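Local atomic coordinates of putative diflavin flavoprotein A 5 (Nostoc sp. PCC 7120, PDB entry 4FEK), a protein that probably carries electrons from NADH to oxygen, reducing it to water, and is represented here by its N-terminal metallo-beta-lactamase-like domain. Residues I56-E61 against K65-A70; G86-N91 against G116-A121; V224-V229 against L234-L239. One frame throughout, in Å; residues are numbered along the deposited sequence.

Contact 1: I56-E61 against K65-A70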
loop_
_atom_site.group_PDB
_atom_site.type_symbol
_atom_site.label_atom_id
_atom_site.label_comp_id
_atom_site.label_asym_id
_atom_site.label_seq_id
_atom_site.Cartn_x
_atom_site.Cartn_y
_atom_site.Cartn_z
ATOM N N ILE A 56 -6.432 2.469 -4.173
ATOM C CA ILE A 56 -5.375 2.617 -3.193
ATOM C C ILE A 56 -4.054 2.128 -3.780
ATOM O O ILE A 56 -3.985 1.004 -4.257
ATOM C CB ILE A 56 -5.706 1.837 -1.931
ATOM C CG1 ILE A 56 -6.917 2.473 -1.242
ATOM C CG2 ILE A 56 -4.466 1.791 -0.998
ATOM C CD1 ILE A 56 -7.626 1.589 -0.239
ATOM N N ASP A 57 -3.038 2.992 -3.768
ATOM C CA ASP A 57 -1.661 2.662 -4.205
ATOM C C ASP A 57 -1.416 2.132 -5.634
ATOM O O ASP A 57 -1.021 0.972 -5.799
ATOM C CB ASP A 57 -0.996 1.697 -3.204
ATOM C CG ASP A 57 -0.676 2.373 -1.871
ATOM O OD1 ASP A 57 -0.302 3.565 -1.897
ATOM O OD2 ASP A 57 -0.797 1.724 -0.804
ATOM N N PRO A 58 -1.605 2.983 -6.653
ATOM C CA PRO A 58 -1.199 2.636 -8.032
ATOM C C PRO A 58 0.318 2.368 -8.086
ATOM O O PRO A 58 1.073 3.086 -7.426
ATOM C CB PRO A 58 -1.508 3.914 -8.830
ATOM C CG PRO A 58 -2.457 4.713 -7.977
ATOM C CD PRO A 58 -2.083 4.375 -6.544
ATOM N N PRO A 59 0.750 1.352 -8.842
ATOM C CA PRO A 59 2.149 0.891 -8.827
ATOM C C PRO A 59 3.137 1.791 -9.575
ATOM O O PRO A 59 2.740 2.772 -10.219
ATOM C CB PRO A 59 2.069 -0.464 -9.520
ATOM C CG PRO A 59 0.894 -0.299 -10.467
ATOM C CD PRO A 59 -0.105 0.484 -9.678
ATOM N N VAL A 60 4.418 1.429 -9.504
ATOM C CA VAL A 60 5.495 2.190 -10.161
ATOM C C VAL A 60 5.405 2.100 -11.673
ATOM O O VAL A 60 4.674 1.252 -12.196
ATOM C CB VAL A 60 6.882 1.675 -9.743
ATOM C CG1 VAL A 60 7.073 1.841 -8.232
ATOM C CG2 VAL A 60 7.065 0.226 -10.173
ATOM N N GLU A 61 6.174 2.949 -12.370
ATOM C CA GLU A 61 6.126 3.018 -13.842
ATOM C C GLU A 61 6.298 1.652 -14.509
ATOM O O GLU A 61 5.695 1.368 -15.551
ATOM C CB GLU A 61 7.166 4.013 -14.402
ATOM C CG GLU A 61 7.153 4.082 -15.945
ATOM C CD GLU A 61 7.907 5.264 -16.524
ATOM O OE1 GLU A 61 8.820 5.785 -15.851
ATOM O OE2 GLU A 61 7.577 5.673 -17.659
ATOM N N LYS A 65 1.659 0.220 -17.448
ATOM C CA LYS A 65 0.845 -0.165 -18.597
ATOM C C LYS A 65 -0.102 -1.315 -18.292
ATOM O O LYS A 65 -1.299 -1.209 -18.548
ATOM C CB LYS A 65 1.703 -0.508 -19.816
ATOM C CG LYS A 65 0.857 -0.857 -21.043
ATOM C CD LYS A 65 1.715 -1.315 -22.227
ATOM C CE LYS A 65 0.882 -1.537 -23.483
ATOM N NZ LYS A 65 0.385 -0.268 -24.095
ATOM N N ILE A 66 0.410 -2.411 -17.728
ATOM C CA ILE A 66 -0.480 -3.540 -17.443
ATOM C C ILE A 66 -1.455 -3.228 -16.309
ATOM O O ILE A 66 -2.579 -3.731 -16.291
ATOM C CB ILE A 66 0.278 -4.865 -17.163
ATOM C CG1 ILE A 66 1.221 -4.719 -15.972
ATOM C CG2 ILE A 66 1.048 -5.317 -18.397
ATOM C CD1 ILE A 66 1.905 -6.022 -15.592
ATOM N N TYR A 67 -1.022 -2.384 -15.373
ATOM C CA TYR A 67 -1.902 -1.919 -14.329
ATOM C C TYR A 67 -3.122 -1.177 -14.893
ATOM O O TYR A 67 -4.258 -1.502 -14.570
ATOM C CB TYR A 67 -1.148 -0.994 -13.389
ATOM C CG TYR A 67 -2.059 -0.387 -12.363
ATOM C CD1 TYR A 67 -2.682 -1.178 -11.405
ATOM C CD2 TYR A 67 -2.319 0.981 -12.367
ATOM C CE1 TYR A 67 -3.525 -0.622 -10.458
ATOM C CE2 TYR A 67 -3.166 1.547 -11.435
ATOM C CZ TYR A 67 -3.759 0.743 -10.479
ATOM O OH TYR A 67 -4.586 1.328 -9.548
ATOM N N LEU A 68 -2.876 -0.161 -15.712
ATOM C CA LEU A 68 -3.962 0.643 -16.267
ATOM C C LEU A 68 -4.930 -0.170 -17.137
ATOM O O LEU A 68 -6.149 0.048 -17.088
ATOM C CB LEU A 68 -3.398 1.825 -17.054
ATOM C CG LEU A 68 -2.707 2.860 -16.162
ATOM C CD1 LEU A 68 -2.021 3.909 -17.017
ATOM C CD2 LEU A 68 -3.676 3.492 -15.170
ATOM N N GLU A 69 -4.391 -1.088 -17.938
ATOM C CA GLU A 69 -5.232 -2.023 -18.704
ATOM C C GLU A 69 -6.156 -2.840 -17.805
ATOM O O GLU A 69 -7.351 -2.936 -18.077
ATOM C CB GLU A 69 -4.376 -2.965 -19.555
ATOM C CG GLU A 69 -3.552 -2.236 -20.627
ATOM C CD GLU A 69 -3.115 -3.153 -21.772
ATOM O OE1 GLU A 69 -3.684 -4.264 -21.903
ATOM O OE2 GLU A 69 -2.207 -2.763 -22.539
ATOM N N ALA A 70 -5.609 -3.430 -16.735
ATOM C CA ALA A 70 -6.431 -4.192 -15.795
ATOM C C ALA A 70 -7.452 -3.305 -15.055
ATOM O O ALA A 70 -8.602 -3.703 -14.819
ATOM C CB ALA A 70 -5.542 -4.949 -14.790
HETATM O O HOH W 1 4.522 0.144 -17.832
#

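Contact 2: G86-N91 against G116-A121. With PO4 (phosphate ion), chain E.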
loop_
_atom_site.group_PDB
_atom_site.type_symbol
_atom_site.label_atom_id
_atom_site.label_comp_id
_atom_site.label_asym_id
_atom_site.label_seq_id
_atom_site.Cartn_x
_atom_site.Cartn_y
_atom_site.Cartn_z
ATOM N N GLY A 86 -0.278 5.498 0.041
ATOM C CA GLY A 86 0.266 5.044 1.315
ATOM C C GLY A 86 1.613 5.704 1.622
ATOM O O GLY A 86 2.117 5.607 2.737
ATOM N N HIS A 87 2.214 6.322 0.610
ATOM C CA HIS A 87 3.472 7.084 0.740
ATOM C C HIS A 87 3.723 7.753 -0.599
ATOM O O HIS A 87 2.950 7.535 -1.534
ATOM C CB HIS A 87 4.655 6.171 1.096
ATOM C CG HIS A 87 5.129 5.321 -0.037
ATOM N ND1 HIS A 87 4.531 4.128 -0.375
ATOM C CD2 HIS A 87 6.148 5.493 -0.913
ATOM C CE1 HIS A 87 5.155 3.603 -1.415
ATOM N NE2 HIS A 87 6.148 4.408 -1.750
ATOM N N PHE A 88 4.789 8.555 -0.702
ATOM C CA PHE A 88 5.144 9.205 -1.967
ATOM C C PHE A 88 6.516 8.777 -2.513
ATOM O O PHE A 88 7.512 8.862 -1.817
ATOM C CB PHE A 88 5.129 10.731 -1.834
ATOM C CG PHE A 88 5.438 11.444 -3.124
ATOM C CD1 PHE A 88 4.426 11.756 -4.012
ATOM C CD2 PHE A 88 6.744 11.778 -3.457
ATOM C CE1 PHE A 88 4.703 12.400 -5.215
ATOM C CE2 PHE A 88 7.030 12.416 -4.658
ATOM C CZ PHE A 88 6.009 12.729 -5.533
ATOM N N SER A 89 6.562 8.357 -3.776
ATOM C CA SER A 89 7.837 8.100 -4.446
ATOM C C SER A 89 7.774 8.620 -5.874
ATOM O O SER A 89 6.767 8.425 -6.562
ATOM C CB SER A 89 8.168 6.604 -4.469
ATOM O OG SER A 89 8.655 6.175 -3.203
ATOM N N PRO A 90 8.846 9.278 -6.316
ATOM C CA PRO A 90 8.907 9.854 -7.661
ATOM C C PRO A 90 8.755 8.811 -8.765
ATOM O O PRO A 90 8.290 9.167 -9.846
ATOM C CB PRO A 90 10.285 10.535 -7.705
ATOM C CG PRO A 90 11.018 10.053 -6.511
ATOM C CD PRO A 90 10.004 9.663 -5.490
ATOM N N ASN A 91 9.088 7.545 -8.521
ATOM C CA ASN A 91 8.904 6.572 -9.598
ATOM C C ASN A 91 7.426 6.173 -9.816
ATOM O O ASN A 91 7.112 5.371 -10.691
ATOM C CB ASN A 91 9.807 5.356 -9.419
ATOM C CG ASN A 91 9.550 4.644 -8.115
ATOM O OD1 ASN A 91 8.597 4.973 -7.405
ATOM N ND2 ASN A 91 10.393 3.663 -7.787
ATOM N N GLY A 116 2.850 18.512 -0.861
ATOM C CA GLY A 116 3.801 19.406 -1.503
ATOM C C GLY A 116 4.547 18.750 -2.651
ATOM O O GLY A 116 4.668 19.339 -3.726
ATOM N N ASP A 117 5.020 17.525 -2.425
ATOM C CA ASP A 117 5.695 16.716 -3.446
ATOM C C ASP A 117 4.829 16.481 -4.680
ATOM O O ASP A 117 5.315 16.539 -5.809
ATOM C CB ASP A 117 6.065 15.344 -2.883
ATOM C CG ASP A 117 7.130 15.413 -1.810
ATOM O OD1 ASP A 117 7.966 16.340 -1.863
ATOM O OD2 ASP A 117 7.133 14.530 -0.920
ATOM N N LEU A 118 3.556 16.180 -4.456
ATOM C CA LEU A 118 2.621 15.971 -5.554
ATOM C C LEU A 118 2.485 17.219 -6.411
ATOM O O LEU A 118 2.610 17.157 -7.633
ATOM C CB LEU A 118 1.244 15.602 -5.017
ATOM C CG LEU A 118 0.944 14.117 -4.979
ATOM C CD1 LEU A 118 -0.459 13.887 -4.430
ATOM C CD2 LEU A 118 1.106 13.528 -6.379
ATOM N N ARG A 119 2.214 18.350 -5.762
ATOM C CA ARG A 119 1.967 19.598 -6.480
ATOM C C ARG A 119 3.203 20.015 -7.267
ATOM O O ARG A 119 3.088 20.574 -8.354
ATOM C CB ARG A 119 1.521 20.720 -5.531
ATOM C CG ARG A 119 0.135 20.515 -4.931
ATOM C CD ARG A 119 -0.426 21.793 -4.289
ATOM N NE ARG A 119 -1.667 21.534 -3.550
ATOM C CZ ARG A 119 -2.870 21.419 -4.109
ATOM N NH1 ARG A 119 -3.010 21.535 -5.426
ATOM N NH2 ARG A 119 -3.939 21.180 -3.355
ATOM N N ALA A 120 4.380 19.721 -6.729
ATOM C CA ALA A 120 5.622 20.032 -7.425
ATOM C C ALA A 120 5.850 19.126 -8.636
ATOM O O ALA A 120 6.459 19.549 -9.619
ATOM C CB ALA A 120 6.805 19.966 -6.472
ATOM N N ALA A 121 5.364 17.886 -8.571
ATOM C CA ALA A 121 5.505 16.959 -9.694
ATOM C C ALA A 121 4.577 17.311 -10.850
ATOM O O ALA A 121 4.794 16.877 -11.980
ATOM C CB ALA A 121 5.263 15.517 -9.246
HETATM P P PO4 E . 8.592 2.677 -4.490
HETATM O O1 PO4 E . 7.682 3.403 -5.488
HETATM O O2 PO4 E . 9.948 2.601 -5.108
HETATM O O3 PO4 E . 8.614 3.526 -3.251
HETATM O O4 PO4 E . 8.028 1.295 -4.264
#

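Contact 3: V224-V229 against L234-L239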
loop_
_atom_site.group_PDB
_atom_site.type_symbol
_atom_site.label_atom_id
_atom_site.label_comp_id
_atom_site.label_asym_id
_atom_site.label_seq_id
_atom_site.Cartn_x
_atom_site.Cartn_y
_atom_site.Cartn_z
ATOM N N VAL A 224 -8.841 -5.707 13.073
ATOM C CA VAL A 224 -8.391 -5.947 11.693
ATOM C C VAL A 224 -8.499 -7.411 11.274
ATOM O O VAL A 224 -8.006 -8.308 11.961
ATOM C CB VAL A 224 -6.912 -5.508 11.485
ATOM C CG1 VAL A 224 -6.517 -5.610 10.017
ATOM C CG2 VAL A 224 -6.683 -4.112 11.999
ATOM N N ARG A 225 -9.109 -7.645 10.120
ATOM C CA ARG A 225 -9.242 -8.994 9.582
ATOM C C ARG A 225 -8.200 -9.278 8.509
ATOM O O ARG A 225 -7.907 -10.433 8.229
ATOM C CB ARG A 225 -10.641 -9.191 8.985
ATOM C CG ARG A 225 -11.758 -9.159 10.013
ATOM C CD ARG A 225 -13.113 -9.292 9.338
ATOM N NE ARG A 225 -14.140 -9.716 10.280
ATOM C CZ ARG A 225 -14.748 -10.898 10.242
ATOM N NH1 ARG A 225 -14.445 -11.775 9.294
ATOM N NH2 ARG A 225 -15.665 -11.199 11.153
ATOM N N LEU A 226 -7.644 -8.224 7.909
ATOM C CA LEU A 226 -6.691 -8.388 6.813
ATOM C C LEU A 226 -5.714 -7.224 6.765
ATOM O O LEU A 226 -6.132 -6.061 6.890
ATOM C CB LEU A 226 -7.434 -8.462 5.469
ATOM C CG LEU A 226 -6.587 -8.714 4.222
ATOM C CD1 LEU A 226 -6.258 -10.191 4.125
ATOM C CD2 LEU A 226 -7.298 -8.216 2.951
ATOM N N TYR A 227 -4.426 -7.529 6.588
ATOM C CA TYR A 227 -3.460 -6.506 6.172
ATOM C C TYR A 227 -3.377 -6.550 4.650
ATOM O O TYR A 227 -2.771 -7.469 4.077
ATOM C CB TYR A 227 -2.040 -6.738 6.741
ATOM C CG TYR A 227 -1.881 -6.554 8.233
ATOM C CD1 TYR A 227 -2.719 -5.708 8.954
ATOM C CD2 TYR A 227 -0.850 -7.191 8.922
ATOM C CE1 TYR A 227 -2.550 -5.526 10.316
ATOM C CE2 TYR A 227 -0.677 -7.009 10.294
ATOM C CZ TYR A 227 -1.522 -6.174 10.981
ATOM O OH TYR A 227 -1.352 -6.002 12.349
ATOM N N ALA A 228 -3.978 -5.554 4.012
ATOM C CA ALA A 228 -3.871 -5.379 2.573
ATOM C C ALA A 228 -2.555 -4.667 2.277
ATOM O O ALA A 228 -2.517 -3.447 2.117
ATOM C CB ALA A 228 -5.047 -4.573 2.047
ATOM N N VAL A 229 -1.488 -5.451 2.212
ATOM C CA VAL A 229 -0.126 -4.947 2.086
ATOM C C VAL A 229 0.226 -4.527 0.653
ATOM O O VAL A 229 -0.451 -4.909 -0.281
ATOM C CB VAL A 229 0.866 -6.023 2.509
ATOM C CG1 VAL A 229 0.543 -6.500 3.950
ATOM C CG2 VAL A 229 0.826 -7.220 1.510
ATOM N N LEU A 234 -1.470 -11.097 0.607
ATOM C CA LEU A 234 -2.260 -10.353 1.571
ATOM C C LEU A 234 -2.240 -11.130 2.880
ATOM O O LEU A 234 -2.351 -12.352 2.889
ATOM C CB LEU A 234 -3.691 -10.144 1.043
ATOM C CG LEU A 234 -3.902 -9.070 -0.055
ATOM C CD1 LEU A 234 -2.914 -9.131 -1.192
ATOM C CD2 LEU A 234 -5.307 -9.135 -0.617
ATOM N N VAL A 235 -2.062 -10.426 3.987
ATOM C CA VAL A 235 -1.862 -11.097 5.255
ATOM C C VAL A 235 -3.167 -11.259 6.001
ATOM O O VAL A 235 -3.713 -10.310 6.538
ATOM C CB VAL A 235 -0.820 -10.387 6.123
ATOM C CG1 VAL A 235 -0.568 -11.202 7.406
ATOM C CG2 VAL A 235 0.490 -10.226 5.324
ATOM N N ARG A 236 -3.654 -12.496 6.013
ATOM C CA ARG A 236 -4.948 -12.820 6.578
ATOM C C ARG A 236 -4.754 -13.664 7.831
ATOM O O ARG A 236 -4.764 -13.148 8.944
ATOM C CB ARG A 236 -5.785 -13.567 5.527
ATOM C CG ARG A 236 -7.219 -13.859 5.945
ATOM C CD ARG A 236 -8.059 -14.153 4.700
ATOM N NE ARG A 236 -7.633 -15.389 4.049
ATOM C CZ ARG A 236 -8.189 -15.868 2.937
ATOM N NH1 ARG A 236 -9.170 -15.199 2.351
ATOM N NH2 ARG A 236 -7.756 -17.005 2.410
ATOM N N THR A 237 -4.557 -14.964 7.647
ATOM C CA THR A 237 -4.460 -15.871 8.778
ATOM C C THR A 237 -3.194 -15.642 9.585
ATOM O O THR A 237 -3.187 -15.838 10.794
ATOM C CB THR A 237 -4.593 -17.348 8.336
ATOM O OG1 THR A 237 -5.817 -17.507 7.613
ATOM C CG2 THR A 237 -4.630 -18.273 9.552
ATOM N N SER A 238 -2.131 -15.170 8.934
ATOM C CA SER A 238 -0.863 -14.980 9.637
ATOM C C SER A 238 -0.727 -13.586 10.252
ATOM O O SER A 238 0.323 -13.238 10.765
ATOM C CB SER A 238 0.340 -15.293 8.730
ATOM O OG SER A 238 0.695 -14.171 7.938
ATOM N N LEU A 239 -1.811 -12.814 10.214
ATOM C CA LEU A 239 -1.824 -11.414 10.657
ATOM C C LEU A 239 -1.341 -11.222 12.096
ATOM O O LEU A 239 -0.470 -10.397 12.364
ATOM C CB LEU A 239 -3.254 -10.874 10.525
ATOM C CG LEU A 239 -3.589 -9.392 10.705
ATOM C CD1 LEU A 239 -4.870 -9.070 9.942
ATOM C CD2 LEU A 239 -3.748 -9.030 12.182
#

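Contact 1: I56-E61 against K65-A70
One face of the Tyr-67 ring is taken by Pro-59, whose CD sits 3.3 Å from the ring centroid and only 7° off the ring normal, a CH-pi contact almost at the middle of the ring. Pro-58 approaches the same ring obliquely, its CB 3.9 Å from Tyr-67 CE2. The pair belongs to the first beta-alpha connection of the metallo-beta-lactamase-like fold: residues 56-61 lead from strand 53-56 into helix 61-74, and Tyr-67, in the second turn of that helix, reaches back over the loop that leads into it. Tyr-67 meets the two prolines because CG stands anti to the backbone N (chi1 175°), which carries the ring off the helix and across the loop. The Pro-59 ring follows the tyrosine back toward its stem, with CG 3.6 Å from Tyr-67 CB, while Pro-58 CA lies 3.9 Å from Tyr-67 OH. That hydroxyl is hydrogen-bonded to Ser-45 of strand 41-49, so the ring is held at its polar end as well as over its face. All three touching residues are buried, and Leu-99 of helix 93-102 packs on Pro-58. Across the solvent side of the helix, Lys-65 NZ and Glu-69 OE2 form a long salt bridge of 3.9 Å. At the first helical turn Glu-61 O and Lys-65 N stand too far apart for a direct bond, and a water fills the gap, donating to Glu-61 O at 2.8 Å and accepting from Lys-65 N at 2.9 Å.

Contact 2: G86-N91 against G116-A121
Asp-117, on helix 112-121, meets Phe-88 with its methylene rather than its charge: CB lies over the centre of the Phe-88 ring, 3.6 Å from the centroid and 12° off the normal. Its carboxylate runs on above the ring margin, OD2 standing 3.8 Å from Phe-88 CD2, with ring and carboxylate planes 34° apart. One residue on, Leu-118 comes to the edge of the same ring, near its plane, its CD2 3.9 Å from Phe-88 CE1. This leucine is buried, and it also touches Phe-96 and Ile-129, packing helix 112-121 on helix 93-102 and strand 129-132. A turn later Ala-121 packs on Ile-93, which also touches Phe-88. A chi1 of -178° turns the Phe-88 ring away from its own backbone N and out to the helix, while its neighbours His-87 and Ser-89 leave the loop on another side and grip a phosphate ion, probably from the crystallisation liquor. Phosphate O3 accepts two bonds, from His-87 NE2 at 3.0 Å and from Ser-89 OG at 2.6 Å; Asn-91 ND2 donates to O2 at 2.9 Å in a nearly straight bond. Arg-92 and Lys-174 add their own bonds to the anion, and Asp-173 holds His-87 from behind by accepting from ND1. The loop after strand 80-84 is where metallo-beta-lactamase-type enzymes carry their metal-binding motif, His-x-Glu-x-Asp-His in flavodiiron proteins. Here it reads His-Phe-Ser-Pro-Asn-Arg, and phosphate occupies the pocket, consistent with a departure from the usual diiron site; Phe-88 packs on helix 112-121 the loop that corresponds to the metal-binding loop of those relatives.

Contact 3: V224-V229 against L234-L239
Two backbone bonds join Tyr-227 to Val-235 in a single antiparallel bridge of the hydrogen-bonded kind: Tyr-227 N donates to Val-235 O at 2.9 Å with an N-H...O angle of 164°, and Val-235 N returns a bond to Tyr-227 O at 3.0 Å. Strand 226-229 is an outermost strand of the five-stranded sheet of the metallo-beta-lactamase-like fold, and residues 234-239 pair with it briefly before helix 239-258 starts. Apolar packing flanks the bridge. Tyr-227 CB meets Val-235 CB at 3.9 Å, and further along, the crossed side chains of Val-229 and Val-235 touch through CG1 and CG2 respectively, 4.0 Å apart. Leu-226 serves another patch, its CD1 3.7 Å from Arg-236 CB and also near Leu-234; Phe-186 touches Leu-226 and Leu-234, and makes a cation-pi contact with Arg-236. The aromatic contact is a CH-pi pair: Leu-239 CG lies over the centre of the Tyr-227 ring, 3.7 Å from the centroid and 9° off the normal. Tyr-227 also stacks with Phe-176, and its hydroxyl is hydrogen-bonded to Thr-243, which ties the strand to helix 239-258. A type I turn from Arg-236 to Leu-239, with Leu-239 N bonded to Arg-236 O, swings the leucine back to the strand. There, with chi1 at -171° extending the side chain, Leu-239 spreads two methyls: CD2 reaches toward the phenol end of Tyr-227, while CD1 presses on the backbone, 3.5 Å from Leu-226 N.

How the contacts relate
Contact 1 is wholly buried and contact 3 mostly so, with Arg-225 and Arg-236 exposed; contact 2 joins segments separated by helix 93-102 and strand 107-111 and is only partly buried. In all three a saturated carbon sits over an aromatic ring, yet only contact 3, at a sheet edge, adds backbone pairing. Contacts 1 and 2 touch directly: Asp-57 OD1 meets Gly-86 N at 2.7 Å and Glu-61 N meets Asn-91 O at 3.1 Å, both probable hydrogen bonds between adjacent loops of the seven-stranded sheet. Contact 2 supplies polar side chains that bind the phosphate, while Val-60 of contact 1 also lies against the ion. Contact 3 belongs to the other sheet, its centre about 27 Å from that of contact 2.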